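PDB 6UB0: Glyco_hydro_cc domain-containing protein from Blastomyces gilchristii, which acts as a curdlan-specific exo-beta-1,3-glucanase of glycoside hydrolase family 128, removing sugar from the ends of beta-1,3-glucan chains. Local coordinates for residues Phe73-Ile78 with Val174-Gly179; Ala91-Tyr96 with Gly107-Ser112. All blocks are in the same frame, centred on the assembly; numbering follows the deposited sequence.

How the interactions relate
Both contacts belong to one TIM-type barrel, with their centres 13 Å apart. Along the chain, residues 73-78 come first, after strand 69-71. Helix 86-96 and strand 105-111 follow and make interaction 2. Strand 172-180 closes interaction 1 much later, so the whole of interaction 2 falls between its two halves. All the strands involved lie in one parallel sheet, where 105-111 is the neighbour of 69-71. The two contacts touch directly. E75 N probably bonds to A110 O, D77 OD2 probably bonds to S112 OG, and the F73 ring packs on P109. Interaction 1 supplies three residues of the sugar pocket; interaction 2 is outer packing behind it.

Interaction 1. Residues Phe73-Ile78 with Val174-Gly179; sequences FNEPDI and VTEFEG. With GLC (alpha-D-glucopyranose), chain B.
The flat ends of N74, E75 and E176 gather round one glucose, and none lies flat on another. The E75 and E176 carboxylates are turned 51° apart. Glucose C2 lies over one face of the E75 carboxylate; C1 is oblique to that face, 3.5 Å from E75 OE2. The two oxygens of E176 meet the two sugar hydroxyls instead. OE2 accepts from glucose O2 at 2.7 Å. OE1 accepts from O1, but at 2.4 Å the separation is very short and its exact value is doubtful. N74 ND2 donates to the same O2 at 3.0 Å, nearly straight at 171°. Its CG stands anti to the backbone N (chi1 -162°), which brings the amide to the sugar. E176 is extended beyond CG and reaches from strand 172-180 across the ends of N74 and E75.

Other residues steady these groups. H142 ND1 bonds to E75 OE2, and H144 NE2 to E176 OE1. W29 NE1 bonds to E176 OE2, while Q81 OE1 takes a second bond from N74 ND2.

Between the glutamates, E75 OE2 and E176 OE1 stay 4.0 Å apart. E75 CD and E176 CD are 5.5 Å apart. An Asn-Glu-Pro sequence leading into a type I turn (E75-I78) and a glutamate on a later strand, both close to the anomeric carbon C1, recall the glutamate pair of clan A glycoside hydrolases. The geometry is consistent with a retaining mechanism at the -1 subsite, with N74 and E176 together reading the 2-hydroxyl.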
ATOM      1  N   PHE A  73      -5.289  -0.347  -8.366  1.00 22.62           N
ATOM      2  CA  PHE A  73      -4.225  -0.853  -9.256  1.00 24.38           C
ATOM      3  C   PHE A  73      -2.836  -0.561  -8.661  1.00 23.43           C
ATOM      4  O   PHE A  73      -2.595   0.442  -7.983  1.00 25.11           O
ATOM      5  CB  PHE A  73      -4.431  -0.256 -10.653  1.00 25.61           C
ATOM      6  CG  PHE A  73      -5.900  -0.012 -10.964  1.00 27.74           C
ATOM      7  CD1 PHE A  73      -6.801  -1.070 -11.042  1.00 29.77           C
ATOM      8  CD2 PHE A  73      -6.384   1.281 -11.168  1.00 27.59           C
ATOM      9  CE1 PHE A  73      -8.150  -0.866 -11.325  1.00 29.93           C
ATOM     10  CE2 PHE A  73      -7.742   1.489 -11.458  1.00 28.81           C
ATOM     11  CZ  PHE A  73      -8.616   0.422 -11.513  1.00 29.92           C
ATOM     12  N   ASN A  74      -1.925  -1.478  -8.935  1.00 22.17           N
ATOM     13  CA  ASN A  74      -0.493  -1.377  -8.524  1.00 22.25           C
ATOM     14  C   ASN A  74       0.344  -0.605  -9.544  1.00 21.34           C
ATOM     15  O   ASN A  74       0.754  -1.209 -10.537  1.00 23.30           O
ATOM     16  CB  ASN A  74       0.101  -2.747  -8.330  1.00 22.18           C
ATOM     17  CG  ASN A  74       1.357  -2.648  -7.507  1.00 21.80           C
ATOM     18  OD1 ASN A  74       1.325  -2.192  -6.380  1.00 22.77           O
ATOM     19  ND2 ASN A  74       2.469  -2.999  -8.117  1.00 22.35           N
ATOM     20  N   GLU A  75       0.748   0.598  -9.204  1.00 21.98           N
ATOM     21  CA  GLU A  75       1.748   1.340 -10.062  1.00 23.33           C
ATOM     22  C   GLU A  75       1.238   1.403 -11.503  1.00 26.31           C
ATOM     23  O   GLU A  75       1.879   0.944 -12.473  1.00 27.41           O
ATOM     24  CB  GLU A  75       3.160   0.754  -9.943  1.00 22.86           C
ATOM     25  CG  GLU A  75       3.826   1.099  -8.616  1.00 22.60           C
ATOM     26  CD  GLU A  75       5.284   0.749  -8.490  1.00 23.58           C
ATOM     27  OE1 GLU A  75       5.856   0.299  -9.524  1.00 25.10           O
ATOM     28  OE2 GLU A  75       5.836   1.041  -7.378  1.00 23.88           O
ATOM     29  N   PRO A  76       0.054   2.033 -11.715  1.00 25.02           N
ATOM     30  CA  PRO A  76      -0.425   2.258 -13.080  1.00 26.62           C
ATOM     31  C   PRO A  76       0.547   3.166 -13.873  1.00 27.20           C
ATOM     32  O   PRO A  76       0.585   3.103 -15.108  1.00 29.09           O
ATOM     33  CB  PRO A  76      -1.814   2.885 -12.833  1.00 25.69           C
ATOM     34  CG  PRO A  76      -1.674   3.583 -11.488  1.00 25.02           C
ATOM     35  CD  PRO A  76      -0.827   2.614 -10.692  1.00 25.17           C
ATOM     36  N   ASP A  77       1.317   3.975 -13.155  1.00 27.38           N
ATOM     37  CA  ASP A  77       2.366   4.883 -13.701  1.00 29.53           C
ATOM     38  C   ASP A  77       3.648   4.142 -14.117  1.00 31.89           C
ATOM     39  O   ASP A  77       4.559   4.858 -14.620  1.00 34.39           O
ATOM     40  CB  ASP A  77       2.748   5.968 -12.691  1.00 28.59           C
ATOM     41  CG  ASP A  77       3.378   5.439 -11.394  1.00 29.45           C
ATOM     42  OD1 ASP A  77       2.882   4.383 -10.858  1.00 27.54           O
ATOM     43  OD2 ASP A  77       4.266   6.119 -10.874  1.00 30.79           O
ATOM     44  N   ILE A  78       3.731   2.806 -14.071  1.00 30.82           N
ATOM     45  CA  ILE A  78       4.956   2.041 -14.460  1.00 32.93           C
ATOM     46  C   ILE A  78       4.580   0.987 -15.493  1.00 33.19           C
ATOM     47  O   ILE A  78       3.640   0.245 -15.282  1.00 32.54           O
ATOM     48  CB  ILE A  78       5.643   1.440 -13.210  1.00 32.67           C
ATOM     49  CG1 ILE A  78       6.096   2.538 -12.239  1.00 33.50           C
ATOM     50  CG2 ILE A  78       6.762   0.471 -13.587  1.00 33.83           C
ATOM     51  CD1 ILE A  78       7.350   3.328 -12.641  1.00 36.92           C
ATOM     52  N   VAL A 174       0.935   4.242   2.813  1.00 21.62           N
ATOM     53  CA  VAL A 174       2.248   3.980   2.160  1.00 22.57           C
ATOM     54  C   VAL A 174       2.394   2.467   2.058  1.00 20.39           C
ATOM     55  O   VAL A 174       2.866   1.799   3.040  1.00 20.61           O
ATOM     56  CB  VAL A 174       3.455   4.598   2.889  1.00 23.47           C
ATOM     57  CG1 VAL A 174       4.690   4.466   2.026  1.00 24.27           C
ATOM     58  CG2 VAL A 174       3.259   6.057   3.299  1.00 24.54           C
ATOM     59  N   THR A 175       1.877   1.910   1.003  1.00 19.16           N
ATOM     60  CA  THR A 175       1.711   0.429   0.897  1.00 18.15           C
ATOM     61  C   THR A 175       3.038  -0.231   0.533  1.00 18.35           C
ATOM     62  O   THR A 175       3.101  -1.437   0.578  1.00 18.01           O
ATOM     63  CB  THR A 175       0.558   0.037  -0.030  1.00 18.41           C
ATOM     64  OG1 THR A 175       0.679   0.668  -1.292  1.00 18.44           O
ATOM     65  CG2 THR A 175      -0.807   0.477   0.481  1.00 18.35           C
ATOM     66  N   GLU A 176       4.042   0.557   0.111  1.00 19.39           N
ATOM     67  CA  GLU A 176       5.419   0.067  -0.093  1.00 21.29           C
ATOM     68  C   GLU A 176       6.380   1.183   0.317  1.00 22.81           C
ATOM     69  O   GLU A 176       6.292   2.257  -0.248  1.00 21.89           O
ATOM     70  CB  GLU A 176       5.769  -0.242  -1.539  1.00 21.58           C
ATOM     71  CG  GLU A 176       5.097  -1.444  -2.157  1.00 20.98           C
ATOM     72  CD  GLU A 176       5.462  -1.740  -3.593  1.00 21.24           C
ATOM     73  OE1 GLU A 176       6.405  -1.107  -4.111  1.00 23.14           O
ATOM     74  OE2 GLU A 176       4.762  -2.542  -4.225  1.00 20.83           O
ATOM     75  N   PHE A 177       7.332   0.892   1.198  1.00 23.59           N
ATOM     76  CA  PHE A 177       8.568   1.715   1.248  1.00 26.54           C
ATOM     77  C   PHE A 177       9.781   0.833   1.514  1.00 27.48           C
ATOM     78  O   PHE A 177       9.670  -0.152   2.240  1.00 27.84           O
ATOM     79  CB  PHE A 177       8.353   2.825   2.262  1.00 27.60           C
ATOM     80  CG  PHE A 177       8.168   2.322   3.665  1.00 27.65           C
ATOM     81  CD1 PHE A 177       9.265   2.122   4.491  1.00 28.94           C
ATOM     82  CD2 PHE A 177       6.906   2.045   4.160  1.00 28.04           C
ATOM     83  CE1 PHE A 177       9.091   1.627   5.776  1.00 30.17           C
ATOM     84  CE2 PHE A 177       6.746   1.604   5.452  1.00 28.17           C
ATOM     85  CZ  PHE A 177       7.843   1.431   6.270  1.00 28.03           C
ATOM     86  N   GLU A 178      10.930   1.200   0.924  1.00 30.12           N
ATOM     87  CA  GLU A 178      12.150   0.373   1.007  1.00 32.87           C
ATOM     88  C   GLU A 178      13.355   1.308   1.022  1.00 34.09           C
ATOM     89  O   GLU A 178      13.544   1.990   0.012  1.00 32.56           O
ATOM     90  CB  GLU A 178      12.164  -0.601  -0.174  1.00 33.48           C
ATOM     91  CG  GLU A 178      13.449  -1.356  -0.291  1.00 36.52           C
ATOM     92  CD  GLU A 178      13.581  -2.272  -1.485  1.00 38.05           C
ATOM     93  OE1 GLU A 178      13.082  -1.911  -2.602  1.00 34.69           O
ATOM     94  OE2 GLU A 178      14.207  -3.349  -1.282  1.00 38.50           O
ATOM     95  N   GLY A 179      14.077   1.370   2.148  1.00 36.07           N
ATOM     96  CA  GLY A 179      15.394   2.037   2.269  1.00 36.78           C
ATOM     97  C   GLY A 179      16.539   1.075   1.979  1.00 38.57           C
ATOM     98  O   GLY A 179      16.828   0.217   2.874  1.00 41.04           O
TER
HETATM   99  C1  GLC B   1       7.478  -1.989  -6.972  1.00 34.76           C
HETATM  100  C2  GLC B   1       6.415  -2.954  -7.519  1.00 33.11           C
HETATM  101  C3  GLC B   1       6.929  -4.394  -7.524  1.00 34.24           C
HETATM  102  C4  GLC B   1       8.312  -4.444  -8.228  1.00 35.59           C
HETATM  103  C5  GLC B   1       9.257  -3.401  -7.693  1.00 36.51           C
HETATM  104  C6  GLC B   1      10.653  -3.365  -8.348  1.00 37.79           C
HETATM  105  O1  GLC B   1       7.904  -2.299  -5.637  1.00 36.12           O
HETATM  106  O2  GLC B   1       5.144  -2.975  -6.824  1.00 29.84           O
HETATM  107  O3  GLC B   1       5.959  -5.231  -8.154  1.00 32.54           O
HETATM  108  O4  GLC B   1       8.908  -5.663  -7.934  1.00 40.04           O
HETATM  109  O5  GLC B   1       8.624  -2.131  -7.851  1.00 37.03           O
HETATM  110  O6  GLC B   1      10.449  -3.731  -9.681  1.00 39.32           O

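Interaction 2. Residues Ala91-Tyr96 with Gly107-Ser112; sequences AAYQKY and GSPAVS
S108, which Y93 meets across this contact, has its OG held by two backbone groups. OG bonds to A140 N of the neighbouring strand. It also donates to P109 O, rising 44° out of that carbonyl plane, at 2.5 Å, short enough that the exact value is doubtful. The setting is a beta-alpha-beta unit of the TIM barrel: strand 69-71, helix 86-96 and strand 105-111. The helix lies outside the strand. The axes of 91-96 and 107-111 approach to 10.2 Å and run roughly antiparallel, at 146°.

Y93 alone carries the helix side. Its CG is anti to the backbone N (chi1 -167°), and the ring reaches from the helix to the strand. G107 O lies at the ring edge, in its plane, 3.7 Å from Y93 CE1. S108 CA is obliquely placed at 4.2 Å from the same CE1. The pyrrolidine of P109 also comes in obliquely and gives the one apolar side-chain contact. The CB of S108 points away from the helix; the side chain touches L139 of strand 138-146 and M123 of helix 119-130. P109 also touches F126 of helix 119-130.

The contact is buried, and the P109 side chain is about 12 Å from the bound glucose. It is helix-on-barrel packing. The hydroxyl of Y93 ends beside G107 and bonds to K135 O, while Y93 CD1 rests 4.2 Å from P109 CD.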
ATOM      1  N   ALA A  91     -11.801   5.475 -15.283  1.00 42.15           N
ATOM      2  CA  ALA A  91     -12.880   4.672 -15.881  1.00 42.27           C
ATOM      3  C   ALA A  91     -12.998   3.371 -15.108  1.00 42.45           C
ATOM      4  O   ALA A  91     -14.106   3.054 -14.651  1.00 42.57           O
ATOM      5  CB  ALA A  91     -12.595   4.430 -17.349  1.00 43.68           C
ATOM      6  N   ALA A  92     -11.901   2.634 -14.987  1.00 41.26           N
ATOM      7  CA  ALA A  92     -11.930   1.277 -14.407  1.00 39.11           C
ATOM      8  C   ALA A  92     -12.147   1.386 -12.894  1.00 37.59           C
ATOM      9  O   ALA A  92     -12.665   0.418 -12.310  1.00 37.90           O
ATOM     10  CB  ALA A  92     -10.666   0.551 -14.756  1.00 38.94           C
ATOM     11  N   TYR A  93     -11.707   2.502 -12.291  1.00 35.87           N
ATOM     12  CA  TYR A  93     -11.872   2.726 -10.838  1.00 35.21           C
ATOM     13  C   TYR A  93     -13.365   2.834 -10.592  1.00 36.19           C
ATOM     14  O   TYR A  93     -13.887   1.989  -9.849  1.00 37.32           O
ATOM     15  CB  TYR A  93     -11.208   3.992 -10.295  1.00 33.01           C
ATOM     16  CG  TYR A  93     -11.148   4.007  -8.786  1.00 33.05           C
ATOM     17  CD1 TYR A  93     -10.115   3.392  -8.076  1.00 30.07           C
ATOM     18  CD2 TYR A  93     -12.139   4.633  -8.044  1.00 32.62           C
ATOM     19  CE1 TYR A  93     -10.084   3.398  -6.676  1.00 31.04           C
ATOM     20  CE2 TYR A  93     -12.122   4.643  -6.658  1.00 33.79           C
ATOM     21  CZ  TYR A  93     -11.095   4.030  -5.961  1.00 32.04           C
ATOM     22  OH  TYR A  93     -11.160   4.094  -4.593  1.00 30.43           O
ATOM     23  N   GLN A  94     -13.971   3.836 -11.250  1.00 38.15           N
ATOM     24  CA  GLN A  94     -15.404   4.194 -11.133  1.00 39.68           C
ATOM     25  C   GLN A  94     -16.221   2.944 -11.363  1.00 40.28           C
ATOM     26  O   GLN A  94     -17.187   2.747 -10.591  1.00 41.77           O
ATOM     27  CB  GLN A  94     -15.777   5.292 -12.118  1.00 40.33           C
ATOM     28  CG  GLN A  94     -15.496   6.648 -11.513  1.00 41.69           C
ATOM     29  CD  GLN A  94     -15.815   7.726 -12.499  1.00 44.18           C
ATOM     30  OE1 GLN A  94     -16.978   8.031 -12.747  1.00 48.67           O
ATOM     31  NE2 GLN A  94     -14.778   8.316 -13.044  1.00 45.91           N
ATOM     32  N   LYS A  95     -15.826   2.154 -12.359  1.00 39.60           N
ATOM     33  CA  LYS A  95     -16.505   0.891 -12.740  1.00 41.45           C
ATOM     34  C   LYS A  95     -16.365  -0.186 -11.656  1.00 41.37           C
ATOM     35  O   LYS A  95     -17.393  -0.789 -11.325  1.00 40.14           O
ATOM     36  CB  LYS A  95     -16.008   0.340 -14.076  1.00 42.45           C
ATOM     37  CG  LYS A  95     -16.705  -0.933 -14.550  1.00 44.51           C
ATOM     38  CD  LYS A  95     -16.508  -1.191 -16.056  1.00 44.62           C
ATOM     39  CE  LYS A  95     -16.437  -2.667 -16.414  1.00 46.48           C
ATOM     40  NZ  LYS A  95     -17.776  -3.283 -16.644  1.00 50.52           N
ATOM     41  N   TYR A  96     -15.151  -0.471 -11.189  1.00 40.17           N
ATOM     42  CA  TYR A  96     -14.801  -1.746 -10.507  1.00 39.57           C
ATOM     43  C   TYR A  96     -14.632  -1.533  -8.993  1.00 38.92           C
ATOM     44  O   TYR A  96     -14.855  -2.490  -8.242  1.00 38.91           O
ATOM     45  CB  TYR A  96     -13.543  -2.370 -11.130  1.00 39.46           C
ATOM     46  CG  TYR A  96     -13.767  -3.095 -12.437  1.00 40.07           C
ATOM     47  CD1 TYR A  96     -14.430  -4.309 -12.463  1.00 42.16           C
ATOM     48  CD2 TYR A  96     -13.252  -2.610 -13.635  1.00 41.64           C
ATOM     49  CE1 TYR A  96     -14.627  -5.005 -13.645  1.00 44.17           C
ATOM     50  CE2 TYR A  96     -13.423  -3.301 -14.831  1.00 42.82           C
ATOM     51  CZ  TYR A  96     -14.124  -4.505 -14.835  1.00 45.45           C
ATOM     52  OH  TYR A  96     -14.353  -5.208 -16.003  1.00 47.49           O
ATOM     53  N   GLY A 107      -9.094   2.339  -1.545  1.00 29.73           N
ATOM     54  CA  GLY A 107      -7.760   2.930  -1.663  1.00 26.89           C
ATOM     55  C   GLY A 107      -7.431   3.207  -3.106  1.00 26.12           C
ATOM     56  O   GLY A 107      -7.748   2.400  -3.953  1.00 24.85           O
ATOM     57  N   SER A 108      -6.882   4.365  -3.391  1.00 27.82           N
ATOM     58  CA  SER A 108      -6.541   4.733  -4.780  1.00 27.08           C
ATOM     59  C   SER A 108      -5.579   3.718  -5.409  1.00 26.66           C
ATOM     60  O   SER A 108      -4.929   2.914  -4.733  1.00 25.87           O
ATOM     61  CB  SER A 108      -5.905   6.074  -4.802  1.00 28.97           C
ATOM     62  OG  SER A 108      -4.542   5.913  -4.531  1.00 27.90           O
ATOM     63  N   PRO A 109      -5.418   3.754  -6.737  1.00 25.76           N
ATOM     64  CA  PRO A 109      -4.265   3.084  -7.347  1.00 25.61           C
ATOM     65  C   PRO A 109      -3.041   3.640  -6.612  1.00 23.92           C
ATOM     66  O   PRO A 109      -2.989   4.819  -6.207  1.00 23.89           O
ATOM     67  CB  PRO A 109      -4.343   3.498  -8.815  1.00 26.08           C
ATOM     68  CG  PRO A 109      -5.788   3.924  -8.984  1.00 26.72           C
ATOM     69  CD  PRO A 109      -6.096   4.648  -7.702  1.00 26.66           C
ATOM     70  N   ALA A 110      -2.026   2.792  -6.472  1.00 24.06           N
ATOM     71  CA  ALA A 110      -0.794   3.085  -5.718  1.00 22.55           C
ATOM     72  C   ALA A 110       0.303   3.521  -6.701  1.00 22.72           C
ATOM     73  O   ALA A 110       0.613   2.727  -7.592  1.00 22.69           O
ATOM     74  CB  ALA A 110      -0.299   1.866  -4.973  1.00 23.12           C
ATOM     75  N   VAL A 111       0.728   4.765  -6.636  1.00 22.91           N
ATOM     76  CA  VAL A 111       1.783   5.244  -7.572  1.00 24.32           C
ATOM     77  C   VAL A 111       3.177   5.011  -6.996  1.00 24.82           C
ATOM     78  O   VAL A 111       3.367   5.085  -5.803  1.00 24.68           O
ATOM     79  CB  VAL A 111       1.537   6.688  -8.007  1.00 25.25           C
ATOM     80  CG1 VAL A 111       0.296   6.692  -8.873  1.00 25.35           C
ATOM     81  CG2 VAL A 111       1.402   7.636  -6.833  1.00 26.03           C
ATOM     82  N   SER A 112       4.165   5.003  -7.903  1.00 27.51           N
ATOM     83  CA  SER A 112       5.609   5.017  -7.575  1.00 28.27           C
ATOM     84  C   SER A 112       6.007   6.402  -7.057  1.00 30.16           C
ATOM     85  O   SER A 112       5.149   7.293  -6.957  1.00 30.96           O
ATOM     86  CB  SER A 112       6.474   4.557  -8.750  1.00 29.34           C
ATOM     87  OG  SER A 112       6.620   5.564  -9.751  1.00 28.79           O
TER